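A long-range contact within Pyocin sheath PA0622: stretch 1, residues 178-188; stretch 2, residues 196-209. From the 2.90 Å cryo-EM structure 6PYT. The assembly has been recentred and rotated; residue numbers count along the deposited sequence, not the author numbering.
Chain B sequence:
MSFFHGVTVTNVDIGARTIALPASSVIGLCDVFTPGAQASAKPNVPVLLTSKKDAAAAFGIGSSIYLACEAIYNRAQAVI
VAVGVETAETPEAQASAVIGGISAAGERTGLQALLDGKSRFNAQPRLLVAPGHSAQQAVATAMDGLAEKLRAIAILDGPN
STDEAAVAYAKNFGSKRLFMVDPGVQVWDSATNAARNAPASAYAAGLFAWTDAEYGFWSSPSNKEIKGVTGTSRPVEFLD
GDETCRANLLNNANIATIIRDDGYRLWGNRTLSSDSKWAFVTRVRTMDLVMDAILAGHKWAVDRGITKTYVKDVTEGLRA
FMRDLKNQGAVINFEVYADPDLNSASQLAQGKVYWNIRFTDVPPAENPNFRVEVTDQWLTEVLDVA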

# COMPACT_ATOMS: atom_id res chain seq x y z
N LEU B 178 56.69 40.68 4.16
CA LEU B 178 57.39 40.07 5.28
C LEU B 178 56.41 39.67 6.37
O LEU B 178 55.46 40.40 6.66
CB LEU B 178 58.45 41.01 5.84
CG LEU B 178 59.61 41.28 4.88
CD1 LEU B 178 60.57 42.27 5.47
CD2 LEU B 178 60.32 40.00 4.53
N PHE B 179 56.66 38.52 6.98
CA PHE B 179 55.76 37.96 7.99
C PHE B 179 56.64 37.35 9.07
O PHE B 179 57.16 36.25 8.91
CB PHE B 179 54.85 36.91 7.37
CG PHE B 179 53.86 36.33 8.32
CD1 PHE B 179 52.75 37.05 8.71
CD2 PHE B 179 54.02 35.06 8.82
CE1 PHE B 179 51.83 36.52 9.56
CE2 PHE B 179 53.10 34.52 9.69
CZ PHE B 179 52.00 35.26 10.05
N MET B 180 56.82 38.07 10.17
CA MET B 180 57.74 37.63 11.21
C MET B 180 57.00 36.75 12.21
O MET B 180 55.90 37.10 12.65
CB MET B 180 58.36 38.82 11.92
CG MET B 180 59.50 38.44 12.84
SD MET B 180 60.14 39.89 13.67
CE MET B 180 60.79 40.75 12.26
N VAL B 181 57.60 35.62 12.56
CA VAL B 181 57.14 34.77 13.64
C VAL B 181 58.29 34.68 14.63
O VAL B 181 59.25 33.94 14.41
CB VAL B 181 56.72 33.38 13.15
CG1 VAL B 181 56.29 32.52 14.32
CG2 VAL B 181 55.62 33.49 12.14
N ASP B 182 58.21 35.44 15.72
CA ASP B 182 59.39 35.51 16.59
C ASP B 182 59.68 34.31 17.50
O ASP B 182 60.84 33.87 17.49
CB ASP B 182 59.36 36.76 17.46
N PRO B 183 58.75 33.78 18.31
CA PRO B 183 59.17 32.77 19.29
C PRO B 183 59.51 31.45 18.62
O PRO B 183 58.76 30.96 17.78
CB PRO B 183 57.95 32.63 20.21
CG PRO B 183 57.14 33.82 19.94
CD PRO B 183 57.32 34.07 18.50
N GLY B 184 60.67 30.91 18.97
CA GLY B 184 61.09 29.66 18.40
C GLY B 184 60.28 28.49 18.92
O GLY B 184 59.61 28.56 19.95
N VAL B 185 60.33 27.43 18.18
CA VAL B 185 59.67 26.18 18.52
C VAL B 185 60.62 25.32 19.35
O VAL B 185 61.82 25.23 19.05
CB VAL B 185 59.21 25.48 17.23
CG1 VAL B 185 59.15 23.99 17.40
CG2 VAL B 185 57.84 25.98 16.86
N GLN B 186 60.10 24.73 20.41
CA GLN B 186 60.82 23.76 21.23
C GLN B 186 60.23 22.39 20.90
O GLN B 186 59.14 22.05 21.36
CB GLN B 186 60.65 24.13 22.69
CG GLN B 186 61.58 23.45 23.65
CD GLN B 186 61.36 23.95 25.05
OE1 GLN B 186 60.43 24.71 25.31
NE2 GLN B 186 62.24 23.55 25.97
N VAL B 187 60.94 21.61 20.09
CA VAL B 187 60.46 20.33 19.59
C VAL B 187 61.26 19.20 20.22
O VAL B 187 62.48 19.31 20.43
CB VAL B 187 60.51 20.30 18.04
CG1 VAL B 187 61.90 20.59 17.52
CG2 VAL B 187 60.01 18.99 17.48
N TRP B 188 60.57 18.12 20.59
CA TRP B 188 61.23 17.01 21.27
C TRP B 188 62.07 16.20 20.29
O TRP B 188 61.55 15.67 19.30
CB TRP B 188 60.20 16.12 21.95
CG TRP B 188 60.82 14.99 22.68
CD1 TRP B 188 61.55 15.07 23.83
CD2 TRP B 188 60.82 13.62 22.30
NE1 TRP B 188 61.99 13.82 24.20
CE2 TRP B 188 61.56 12.91 23.27
CE3 TRP B 188 60.27 12.91 21.23
CZ2 TRP B 188 61.75 11.54 23.21
CZ3 TRP B 188 60.46 11.54 21.17
CH2 TRP B 188 61.19 10.87 22.15
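Stretch 2 (196-209) RNAPASAYAAGLFA

Stretch 2 enters as a strand, 196-198, turns through Pro199 and Ala200, and continues as a helix. Its strand runs antiparallel to strand 185-188, with the N-to-C directions at 139° and the axes 4.4 Å apart at closest approach. Val185 pairs with Ala198, Gln186 with Asn197, and Val187 with Arg196. Val185 N donates to Ala198 O at 2.7 Å; the return bond, Ala198 N to Val185 O, is 2.6 Å but weak. Val187 N donates to Arg196 O at 2.7 Å, and Arg196 N to Val187 O is very short at 2.5 Å.

The side chains of Val185, Val187, Ala198 and Arg196 share one face of this ladder. Val185 has chi1 at 153° (t). Its CG1 lies 3.8 Å from Ala198 CB and 3.6 Å from Tyr203 CE2, making an off-centre CH-pi contact with the tyrosine ring. Its CG2 lies 3.7 Å from Ala200 CB. Val187 is p, and its CG1 meets Ala198 CB at 4.0 Å and Tyr203 OH at 3.8 Å. Arg196 is t at chi1 and chi2, then p at chi3. This bend brings its guanidinium back over the valine: Val187 CG1 sits over one guanidinium face, 3.4 Å from Arg196 NH2. Gln186 and Asn197 point to the other face.

At the turn, Ala200 has positive phi (64°), and its CB points toward stretch 1, 3.4 Å from Pro183 O. Gly184 CA lies 3.4 Å from Ala198 O; a CB on this glycine would clash with that oxygen.

The helix then packs on the earlier strand. Val181, rotamer t, places CG2 4.0 Å from Ala204 CB. One helical turn on, Phe208 directs its ring edge toward the face of Phe179, also t. Phe208 CE1 is 4.3 Å from Phe179 CE2, and the ring planes meet at 66°.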

# COMPACT_ATOMS: atom_id res chain seq x y z
N ARG B 196 64.55 19.90 21.67
CA ARG B 196 65.46 20.67 20.84
C ARG B 196 64.77 21.95 20.36
O ARG B 196 63.57 21.94 20.07
CB ARG B 196 65.89 19.82 19.64
CG ARG B 196 66.85 20.47 18.68
CD ARG B 196 67.13 19.55 17.51
NE ARG B 196 65.91 19.19 16.80
CZ ARG B 196 65.34 19.94 15.86
NH1 ARG B 196 65.88 21.10 15.51
NH2 ARG B 196 64.23 19.53 15.26
N ASN B 197 65.52 23.04 20.29
CA ASN B 197 64.95 24.26 19.75
C ASN B 197 64.83 24.17 18.23
O ASN B 197 65.48 23.36 17.57
CB ASN B 197 65.78 25.48 20.13
CG ASN B 197 65.62 25.85 21.59
OD1 ASN B 197 64.53 25.78 22.14
ND2 ASN B 197 66.71 26.26 22.22
N ALA B 198 63.98 25.03 17.68
CA ALA B 198 63.71 25.10 16.26
C ALA B 198 63.29 26.53 15.97
O ALA B 198 62.59 27.13 16.79
CB ALA B 198 62.62 24.12 15.82
N PRO B 199 63.68 27.10 14.83
CA PRO B 199 63.46 28.53 14.60
C PRO B 199 62.05 28.92 14.17
O PRO B 199 61.84 30.10 13.87
CB PRO B 199 64.47 28.84 13.49
CG PRO B 199 64.64 27.58 12.78
CD PRO B 199 64.55 26.51 13.80
N ALA B 200 61.11 27.97 14.07
CA ALA B 200 59.67 28.20 13.90
C ALA B 200 59.25 28.88 12.60
O ALA B 200 58.06 29.15 12.42
CB ALA B 200 59.11 29.00 15.07
N SER B 201 60.18 29.15 11.69
CA SER B 201 59.78 29.71 10.40
C SER B 201 59.24 28.63 9.49
O SER B 201 58.30 28.87 8.73
CB SER B 201 60.97 30.40 9.74
OG SER B 201 61.41 31.48 10.50
N ALA B 202 59.81 27.43 9.56
CA ALA B 202 59.33 26.34 8.72
C ALA B 202 58.01 25.79 9.23
O ALA B 202 57.23 25.24 8.44
CB ALA B 202 60.39 25.25 8.65
N TYR B 203 57.75 25.90 10.53
CA TYR B 203 56.46 25.48 11.06
C TYR B 203 55.35 26.44 10.67
O TYR B 203 54.19 26.03 10.55
CB TYR B 203 56.53 25.36 12.57
CG TYR B 203 57.44 24.26 13.04
CD1 TYR B 203 57.01 22.95 13.10
CD2 TYR B 203 58.75 24.53 13.40
CE1 TYR B 203 57.84 21.95 13.51
CE2 TYR B 203 59.59 23.54 13.81
CZ TYR B 203 59.13 22.25 13.87
OH TYR B 203 59.97 21.25 14.29
N ALA B 204 55.68 27.72 10.48
CA ALA B 204 54.71 28.65 9.94
C ALA B 204 54.42 28.36 8.47
O ALA B 204 53.27 28.40 8.04
CB ALA B 204 55.21 30.08 10.10
N ALA B 205 55.46 28.03 7.70
CA ALA B 205 55.31 27.84 6.27
C ALA B 205 54.57 26.55 5.93
O ALA B 205 53.92 26.47 4.89
CB ALA B 205 56.67 27.85 5.58
N GLY B 206 54.67 25.54 6.79
CA GLY B 206 53.88 24.34 6.57
C GLY B 206 52.42 24.56 6.87
O GLY B 206 51.56 23.95 6.24
N LEU B 207 52.12 25.43 7.83
CA LEU B 207 50.75 25.79 8.15
C LEU B 207 50.20 26.84 7.20
O LEU B 207 48.99 26.91 6.99
CB LEU B 207 50.70 26.29 9.59
CG LEU B 207 49.44 26.82 10.23
CD1 LEU B 207 49.38 26.29 11.59
CD2 LEU B 207 49.58 28.29 10.33
N PHE B 208 51.08 27.65 6.62
CA PHE B 208 50.66 28.66 5.67
C PHE B 208 50.19 27.99 4.39
O PHE B 208 49.25 28.46 3.75
CB PHE B 208 51.82 29.59 5.38
CG PHE B 208 51.45 31.01 5.18
CD1 PHE B 208 51.46 31.88 6.25
CD2 PHE B 208 51.06 31.48 3.95
CE1 PHE B 208 51.14 33.20 6.08
CE2 PHE B 208 50.73 32.81 3.78
CZ PHE B 208 50.76 33.66 4.86
N ALA B 209 50.82 26.88 4.03
CA ALA B 209 50.47 26.10 2.85
C ALA B 209 49.36 25.10 3.13
O ALA B 209 48.67 24.68 2.20
CB ALA B 209 51.70 25.36 2.34